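Local coordinates for glucoamylase (Thermoanaerobacterium thermosaccharolyticum, PDB 1LF6), which hydrolyses terminal alpha-1,4-linked glucose residues one after another from the non-reducing ends of glucan chains, releasing beta-D-glucose, at residues F17-D30 against T220-E232. Numbering follows the deposited sequence.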
ATOM      1  N   PHE A  17      29.766 -19.030 -16.692  1.00 49.29           N
ATOM      2  CA  PHE A  17      30.376 -20.325 -16.428  1.00 48.78           C
ATOM      3  C   PHE A  17      29.471 -21.213 -15.583  1.00 48.69           C
ATOM      4  O   PHE A  17      28.837 -20.746 -14.634  1.00 49.83           O
ATOM      5  CB  PHE A  17      31.711 -20.139 -15.705  1.00 49.01           C
ATOM      6  CG  PHE A  17      31.627 -19.240 -14.504  1.00 49.60           C
ATOM      7  CD1 PHE A  17      31.745 -17.861 -14.642  1.00 50.04           C
ATOM      8  CD2 PHE A  17      31.407 -19.768 -13.237  1.00 49.08           C
ATOM      9  CE1 PHE A  17      31.649 -17.020 -13.536  1.00 49.06           C
ATOM     10  CE2 PHE A  17      31.308 -18.936 -12.125  1.00 49.42           C
ATOM     11  CZ  PHE A  17      31.429 -17.559 -12.275  1.00 48.87           C
ATOM     12  N   ASN A  18      29.412 -22.492 -15.937  1.00 47.02           N
ATOM     13  CA  ASN A  18      28.599 -23.452 -15.201  1.00 45.65           C
ATOM     14  C   ASN A  18      29.507 -24.574 -14.713  1.00 43.88           C
ATOM     15  O   ASN A  18      29.520 -25.679 -15.259  1.00 42.68           O
ATOM     16  CB  ASN A  18      27.479 -24.003 -16.092  1.00 46.67           C
ATOM     17  CG  ASN A  18      26.558 -24.950 -15.349  1.00 47.40           C
ATOM     18  OD1 ASN A  18      26.284 -24.761 -14.163  1.00 47.68           O
ATOM     19  ND2 ASN A  18      26.063 -25.966 -16.046  1.00 48.67           N
ATOM     20  N   ASN A  19      30.268 -24.265 -13.671  1.00 41.04           N
ATOM     21  CA  ASN A  19      31.210 -25.203 -13.090  1.00 39.94           C
ATOM     22  C   ASN A  19      30.546 -26.260 -12.215  1.00 39.85           C
ATOM     23  O   ASN A  19      30.896 -27.440 -12.287  1.00 39.61           O
ATOM     24  CB  ASN A  19      32.254 -24.431 -12.279  1.00 37.74           C
ATOM     25  CG  ASN A  19      33.031 -23.436 -13.130  1.00 36.38           C
ATOM     26  OD1 ASN A  19      33.238 -22.289 -12.728  1.00 36.44           O
ATOM     27  ND2 ASN A  19      33.468 -23.872 -14.309  1.00 30.77           N
ATOM     28  N   ILE A  20      29.590 -25.838 -11.392  1.00 38.30           N
ATOM     29  CA  ILE A  20      28.898 -26.756 -10.496  1.00 38.60           C
ATOM     30  C   ILE A  20      27.430 -26.359 -10.318  1.00 38.97           C
ATOM     31  O   ILE A  20      27.123 -25.257  -9.865  1.00 38.58           O
ATOM     32  CB  ILE A  20      29.573 -26.772  -9.107  1.00 38.74           C
ATOM     33  CG1 ILE A  20      31.091 -26.893  -9.269  1.00 40.05           C
ATOM     34  CG2 ILE A  20      29.049 -27.942  -8.283  1.00 37.10           C
ATOM     35  CD1 ILE A  20      31.876 -26.204  -8.170  1.00 39.47           C
ATOM     36  N   SER A  21      26.524 -27.264 -10.673  1.00 38.21           N
ATOM     37  CA  SER A  21      25.100 -26.996 -10.540  1.00 37.46           C
ATOM     38  C   SER A  21      24.584 -27.495  -9.200  1.00 36.41           C
ATOM     39  O   SER A  21      25.075 -28.491  -8.668  1.00 35.55           O
ATOM     40  CB  SER A  21      24.325 -27.672 -11.670  1.00 36.26           C
ATOM     41  OG  SER A  21      24.759 -27.203 -12.929  1.00 37.94           O
ATOM     42  N   ALA A  22      23.600 -26.790  -8.651  1.00 36.64           N
ATOM     43  CA  ALA A  22      23.006 -27.176  -7.377  1.00 37.07           C
ATOM     44  C   ALA A  22      22.316 -28.527  -7.569  1.00 37.46           C
ATOM     45  O   ALA A  22      21.926 -28.878  -8.685  1.00 36.53           O
ATOM     46  CB  ALA A  22      21.999 -26.121  -6.931  1.00 37.46           C
ATOM     47  N   VAL A  23      22.164 -29.280  -6.484  1.00 37.08           N
ATOM     48  CA  VAL A  23      21.541 -30.595  -6.560  1.00 38.21           C
ATOM     49  C   VAL A  23      20.281 -30.732  -5.710  1.00 38.45           C
ATOM     50  O   VAL A  23      20.058 -29.967  -4.774  1.00 38.50           O
ATOM     51  CB  VAL A  23      22.533 -31.696  -6.122  1.00 38.49           C
ATOM     52  CG1 VAL A  23      23.706 -31.755  -7.084  1.00 40.14           C
ATOM     53  CG2 VAL A  23      23.025 -31.412  -4.713  1.00 39.58           C
ATOM     54  N   ASN A  24      19.464 -31.725  -6.053  1.00 38.32           N
ATOM     55  CA  ASN A  24      18.228 -32.016  -5.330  1.00 38.44           C
ATOM     56  C   ASN A  24      17.230 -30.864  -5.312  1.00 37.32           C
ATOM     57  O   ASN A  24      16.688 -30.522  -4.262  1.00 35.40           O
ATOM     58  CB  ASN A  24      18.549 -32.432  -3.892  1.00 39.83           C
ATOM     59  CG  ASN A  24      19.518 -33.594  -3.829  1.00 43.22           C
ATOM     60  OD1 ASN A  24      19.285 -34.649  -4.431  1.00 44.48           O
ATOM     61  ND2 ASN A  24      20.610 -33.415  -3.093  1.00 45.13           N
ATOM     62  N   GLY A  25      16.991 -30.271  -6.476  1.00 36.29           N
ATOM     63  CA  GLY A  25      16.040 -29.180  -6.563  1.00 36.28           C
ATOM     64  C   GLY A  25      14.629 -29.730  -6.605  1.00 35.93           C
ATOM     65  O   GLY A  25      14.433 -30.926  -6.399  1.00 36.57           O
ATOM     66  N   PRO A  26      13.618 -28.890  -6.874  1.00 35.67           N
ATOM     67  CA  PRO A  26      13.729 -27.453  -7.141  1.00 34.84           C
ATOM     68  C   PRO A  26      13.650 -26.629  -5.855  1.00 33.54           C
ATOM     69  O   PRO A  26      13.583 -25.405  -5.894  1.00 33.15           O
ATOM     70  CB  PRO A  26      12.541 -27.198  -8.053  1.00 34.90           C
ATOM     71  CG  PRO A  26      11.492 -28.059  -7.417  1.00 33.82           C
ATOM     72  CD  PRO A  26      12.241 -29.358  -7.127  1.00 35.18           C
ATOM     73  N   GLY A  27      13.657 -27.315  -4.719  1.00 32.98           N
ATOM     74  CA  GLY A  27      13.573 -26.629  -3.447  1.00 32.43           C
ATOM     75  C   GLY A  27      12.136 -26.557  -2.969  1.00 34.00           C
ATOM     76  O   GLY A  27      11.201 -26.797  -3.734  1.00 31.53           O
ATOM     77  N   GLU A  28      11.961 -26.213  -1.699  1.00 35.74           N
ATOM     78  CA  GLU A  28      10.641 -26.108  -1.098  1.00 37.88           C
ATOM     79  C   GLU A  28       9.981 -24.775  -1.459  1.00 38.99           C
ATOM     80  O   GLU A  28      10.657 -23.835  -1.877  1.00 38.29           O
ATOM     81  CB  GLU A  28      10.768 -26.244   0.416  1.00 40.97           C
ATOM     82  CG  GLU A  28       9.468 -26.523   1.130  1.00 45.36           C
ATOM     83  CD  GLU A  28       9.688 -26.835   2.592  1.00 47.91           C
ATOM     84  OE1 GLU A  28      10.514 -27.727   2.890  1.00 48.08           O
ATOM     85  OE2 GLU A  28       9.039 -26.191   3.442  1.00 50.23           O
ATOM     86  N   GLU A  29       8.663 -24.701  -1.298  1.00 38.90           N
ATOM     87  CA  GLU A  29       7.867 -23.538  -1.624  1.00 39.59           C
ATOM     88  C   GLU A  29       8.097 -22.497  -0.516  1.00 37.80           C
ATOM     89  O   GLU A  29       8.582 -22.800   0.560  1.00 37.51           O
ATOM     90  CB  GLU A  29       6.387 -23.893  -1.691  1.00 42.48           C
ATOM     91  CG  GLU A  29       5.994 -24.725  -2.907  1.00 47.92           C
ATOM     92  CD  GLU A  29       4.515 -25.060  -2.934  1.00 50.25           C
ATOM     93  OE1 GLU A  29       4.063 -25.703  -3.905  1.00 50.74           O
ATOM     94  OE2 GLU A  29       3.811 -24.666  -1.978  1.00 51.79           O
ATOM     95  N   ASP A  30       7.888 -21.320  -0.977  1.00 35.96           N
ATOM     96  CA  ASP A  30       8.264 -20.099  -0.220  1.00 34.68           C
ATOM     97  C   ASP A  30       6.997 -19.270  -0.076  1.00 35.30           C
ATOM     98  O   ASP A  30       5.903 -19.637  -0.581  1.00 34.35           O
ATOM     99  CB  ASP A  30       9.390 -19.432  -0.964  1.00 28.32           C
ATOM    100  CG  ASP A  30      10.266 -18.463  -0.261  1.00 26.97           C
ATOM    101  OD1 ASP A  30      10.318 -18.279   0.963  1.00 25.76           O
ATOM    102  OD2 ASP A  30      11.101 -17.832  -0.996  1.00  7.71           O
ATOM    103  N   THR A 220      29.844 -24.233   2.648  1.00 50.03           N
ATOM    104  CA  THR A 220      30.438 -25.502   2.253  1.00 49.89           C
ATOM    105  C   THR A 220      30.226 -25.703   0.758  1.00 49.70           C
ATOM    106  O   THR A 220      31.105 -26.198   0.053  1.00 49.78           O
ATOM    107  CB  THR A 220      29.786 -26.675   3.013  1.00 49.98           C
ATOM    108  OG1 THR A 220      29.896 -26.452   4.425  1.00 49.38           O
ATOM    109  CG2 THR A 220      30.472 -27.983   2.662  1.00 52.55           C
ATOM    110  N   LYS A 221      29.049 -25.315   0.277  1.00 48.70           N
ATOM    111  CA  LYS A 221      28.734 -25.448  -1.137  1.00 47.43           C
ATOM    112  C   LYS A 221      28.959 -24.130  -1.866  1.00 45.70           C
ATOM    113  O   LYS A 221      28.812 -23.055  -1.290  1.00 45.57           O
ATOM    114  CB  LYS A 221      27.284 -25.902  -1.328  1.00 49.18           C
ATOM    115  CG  LYS A 221      26.986 -27.322  -0.846  1.00 51.27           C
ATOM    116  CD  LYS A 221      26.929 -27.414   0.670  1.00 53.49           C
ATOM    117  CE  LYS A 221      26.464 -28.792   1.123  1.00 54.06           C
ATOM    118  NZ  LYS A 221      26.249 -28.848   2.597  1.00 54.09           N
ATOM    119  N   HIS A 222      29.321 -24.224  -3.139  1.00 44.50           N
ATOM    120  CA  HIS A 222      29.567 -23.041  -3.949  1.00 43.59           C
ATOM    121  C   HIS A 222      28.976 -23.216  -5.340  1.00 41.69           C
ATOM    122  O   HIS A 222      29.653 -23.016  -6.352  1.00 41.86           O
ATOM    123  CB  HIS A 222      31.070 -22.771  -4.041  1.00 46.68           C
ATOM    124  CG  HIS A 222      31.677 -22.320  -2.747  1.00 49.26           C
ATOM    125  ND1 HIS A 222      31.419 -21.083  -2.195  1.00 50.84           N
ATOM    126  CD2 HIS A 222      32.501 -22.953  -1.878  1.00 49.90           C
ATOM    127  CE1 HIS A 222      32.055 -20.974  -1.043  1.00 51.09           C
ATOM    128  NE2 HIS A 222      32.719 -22.095  -0.828  1.00 51.39           N
ATOM    129  N   TYR A 223      27.701 -23.582  -5.381  1.00 38.87           N
ATOM    130  CA  TYR A 223      26.999 -23.796  -6.639  1.00 36.18           C
ATOM    131  C   TYR A 223      26.897 -22.499  -7.428  1.00 36.12           C
ATOM    132  O   TYR A 223      26.757 -21.424  -6.850  1.00 36.53           O
ATOM    133  CB  TYR A 223      25.597 -24.335  -6.362  1.00 34.59           C
ATOM    134  CG  TYR A 223      25.573 -25.590  -5.521  1.00 33.10           C
ATOM    135  CD1 TYR A 223      26.265 -26.734  -5.920  1.00 34.27           C
ATOM    136  CD2 TYR A 223      24.827 -25.647  -4.346  1.00 33.08           C
ATOM    137  CE1 TYR A 223      26.207 -27.904  -5.170  1.00 33.68           C
ATOM    138  CE2 TYR A 223      24.762 -26.810  -3.591  1.00 32.50           C
ATOM    139  CZ  TYR A 223      25.451 -27.936  -4.010  1.00 33.91           C
ATOM    140  OH  TYR A 223      25.371 -29.098  -3.275  1.00 36.73           O
ATOM    141  N   ASP A 224      26.967 -22.602  -8.751  1.00 35.20           N
ATOM    142  CA  ASP A 224      26.870 -21.422  -9.599  1.00 36.40           C
ATOM    143  C   ASP A 224      25.727 -21.555 -10.595  1.00 36.46           C
ATOM    144  O   ASP A 224      25.674 -20.838 -11.595  1.00 36.55           O
ATOM    145  CB  ASP A 224      28.198 -21.175 -10.337  1.00 35.88           C
ATOM    146  CG  ASP A 224      28.577 -22.310 -11.285  1.00 36.63           C
ATOM    147  OD1 ASP A 224      29.718 -22.290 -11.795  1.00 34.94           O
ATOM    148  OD2 ASP A 224      27.749 -23.214 -11.530  1.00 35.65           O
ATOM    149  N   SER A 225      24.805 -22.466 -10.303  1.00 36.99           N
ATOM    150  CA  SER A 225      23.658 -22.706 -11.172  1.00 36.48           C
ATOM    151  C   SER A 225      22.544 -23.440 -10.426  1.00 36.82           C
ATOM    152  O   SER A 225      22.805 -24.339  -9.628  1.00 36.69           O
ATOM    153  CB  SER A 225      24.097 -23.527 -12.388  1.00 36.91           C
ATOM    154  OG  SER A 225      23.004 -23.839 -13.231  1.00 36.92           O
ATOM    155  N   ALA A 226      21.300 -23.045 -10.690  1.00 36.80           N
ATOM    156  CA  ALA A 226      20.137 -23.661 -10.053  1.00 35.50           C
ATOM    157  C   ALA A 226      18.850 -23.082 -10.635  1.00 35.41           C
ATOM    158  O   ALA A 226      18.856 -21.980 -11.192  1.00 35.14           O
ATOM    159  CB  ALA A 226      20.181 -23.432  -8.544  1.00 34.01           C
ATOM    160  N   ARG A 227      17.751 -23.828 -10.519  1.00 34.88           N
ATOM    161  CA  ARG A 227      16.461 -23.364 -11.026  1.00 33.50           C
ATOM    162  C   ARG A 227      15.300 -23.901 -10.201  1.00 32.91           C
ATOM    163  O   ARG A 227      15.115 -25.111 -10.079  1.00 33.48           O
ATOM    164  CB  ARG A 227      16.275 -23.755 -12.496  1.00 33.04           C
ATOM    165  CG  ARG A 227      14.988 -23.212 -13.095  1.00 34.32           C
ATOM    166  CD  ARG A 227      15.004 -23.237 -14.606  1.00 35.67           C
ATOM    167  NE  ARG A 227      15.101 -24.591 -15.129  1.00 37.68           N
ATOM    168  CZ  ARG A 227      15.197 -24.884 -16.421  1.00 37.73           C
ATOM    169  NH1 ARG A 227      15.208 -23.908 -17.320  1.00 38.94           N
ATOM    170  NH2 ARG A 227      15.281 -26.149 -16.812  1.00 38.90           N
ATOM    171  N   GLY A 228      14.522 -22.979  -9.642  1.00 31.52           N
ATOM    172  CA  GLY A 228      13.380 -23.331  -8.818  1.00 30.28           C
ATOM    173  C   GLY A 228      13.278 -22.302  -7.708  1.00 29.58           C
ATOM    174  O   GLY A 228      13.477 -21.108  -7.954  1.00 27.75           O
ATOM    175  N   ASN A 229      12.951 -22.746  -6.498  1.00 29.15           N
ATOM    176  CA  ASN A 229      12.885 -21.835  -5.361  1.00 29.68           C
ATOM    177  C   ASN A 229      14.316 -21.744  -4.852  1.00 29.46           C
ATOM    178  O   ASN A 229      14.748 -22.529  -4.011  1.00 30.15           O
ATOM    179  CB  ASN A 229      11.964 -22.373  -4.263  1.00 30.26           C
ATOM    180  CG  ASN A 229      10.506 -22.013  -4.500  1.00 32.58           C
ATOM    181  OD1 ASN A 229       9.813 -22.654  -5.285  1.00 31.27           O
ATOM    182  ND2 ASN A 229      10.042 -20.963  -3.830  1.00 34.83           N
ATOM    183  N   ILE A 230      15.050 -20.776  -5.382  1.00 28.54           N
ATOM    184  CA  ILE A 230      16.450 -20.616  -5.035  1.00 28.84           C
ATOM    185  C   ILE A 230      16.776 -19.454  -4.108  1.00 29.57           C
ATOM    186  O   ILE A 230      15.952 -18.579  -3.857  1.00 28.52           O
ATOM    187  CB  ILE A 230      17.286 -20.454  -6.308  1.00 27.35           C
ATOM    188  CG1 ILE A 230      16.899 -19.157  -7.018  1.00 28.58           C
ATOM    189  CG2 ILE A 230      17.043 -21.639  -7.235  1.00 27.43           C
ATOM    190  CD1 ILE A 230      17.728 -18.850  -8.252  1.00 29.87           C
ATOM    191  N   ILE A 231      18.006 -19.471  -3.606  1.00 30.73           N
ATOM    192  CA  ILE A 231      18.522 -18.433  -2.727  1.00 31.38           C
ATOM    193  C   ILE A 231      19.967 -18.172  -3.154  1.00 31.75           C
ATOM    194  O   ILE A 231      20.813 -19.072  -3.123  1.00 32.31           O
ATOM    195  CB  ILE A 231      18.484 -18.887  -1.260  1.00 32.06           C
ATOM    196  CG1 ILE A 231      17.035 -19.171  -0.855  1.00 32.85           C
ATOM    197  CG2 ILE A 231      19.109 -17.817  -0.365  1.00 32.96           C
ATOM    198  CD1 ILE A 231      16.882 -19.676   0.546  1.00 36.09           C
ATOM    199  N   GLU A 232      20.240 -16.950  -3.587  1.00 29.20           N
ATOM    200  CA  GLU A 232      21.580 -16.600  -4.018  1.00 29.66           C
ATOM    201  C   GLU A 232      22.348 -16.034  -2.833  1.00 29.05           C
ATOM    202  O   GLU A 232      22.130 -14.897  -2.421  1.00 28.99           O
ATOM    203  CB  GLU A 232      21.500 -15.610  -5.186  1.00 28.47           C
ATOM    204  CG  GLU A 232      20.741 -16.212  -6.362  1.00 28.33           C
ATOM    205  CD  GLU A 232      20.894 -15.447  -7.660  1.00 30.26           C
ATOM    206  OE1 GLU A 232      20.734 -16.081  -8.728  1.00 30.29           O
ATOM    207  OE2 GLU A 232      21.165 -14.224  -7.625  1.00 29.41           O
TER
HETATM  208  O   HOH W   1      26.500 -19.967 -13.949  1.00 35.37           O
HETATM  209  O   HOH W   2      31.589 -21.391 -10.307  1.00 36.08           O
HETATM  210  O   HOH W   3      20.920 -26.838 -10.625  1.00 35.24           O
HETATM  211  O   HOH W   4      10.333 -25.048  -5.968  1.00 37.47           O
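Asp224 pushes its carboxylate into a hollow in the backbone of residues 17-20, at the edge of the N-terminal beta-sandwich of this family 15 glucoamylase. The irregular segment 17-30 runs along strand 225-228 and the turn into strand 230-236, so it borders both sheets of the sandwich. CG of Asp224 lies between its own backbone N and carbonyl carbon (chi1 63°), which brings the carboxylate to the backbone N-H groups of Asn19 and Ile20. Asp224 OD1 accepts Asn19 N at 2.8 Å through its syn lone pair. OD2 takes a longer bond from Ile20 N, which comes from above the carboxylate plane. The return bond, Asp224 N to Ile20 O, is nearly straight at 173°. A water joins Asp224 OD1 to Asn19 OD1. The Phe17 ring turns its edge to the same oxygen, with CD2 3.4 Å from Asp224 OD1.

The next bump is Ala22. Ala22 CA sits over one face of the Tyr223 ring, a CH-pi contact 3.6 Å from the centroid. Ile20 CG2 meets the rim of that ring in its plane, and Val23 CG2 lies near Tyr223 OH, so three loop residues meet the ring on one face, at its rim and at its hydroxyl end. Ala22 CB also packs on Ala226 CB, beside Tyr203 of strand 198-203. Ala22 N bonds Ser225 O.

Beyond Val23 the loop bows outward and returns at Pro26, which follows a cis peptide bond. Pro26 O accepts Asn229 N and lies 3.6 Å from Gly228 CA, a close fit with no side chain between. Asn229 then fills the bend formed by residues 27-30. Asn229 ND2 makes a weak hydrogen bond to Asp331. Asn229 CB lies 3.1 Å from Glu28 O, and Asn229 ND2 packs 3.3 Å from Asp30 CB.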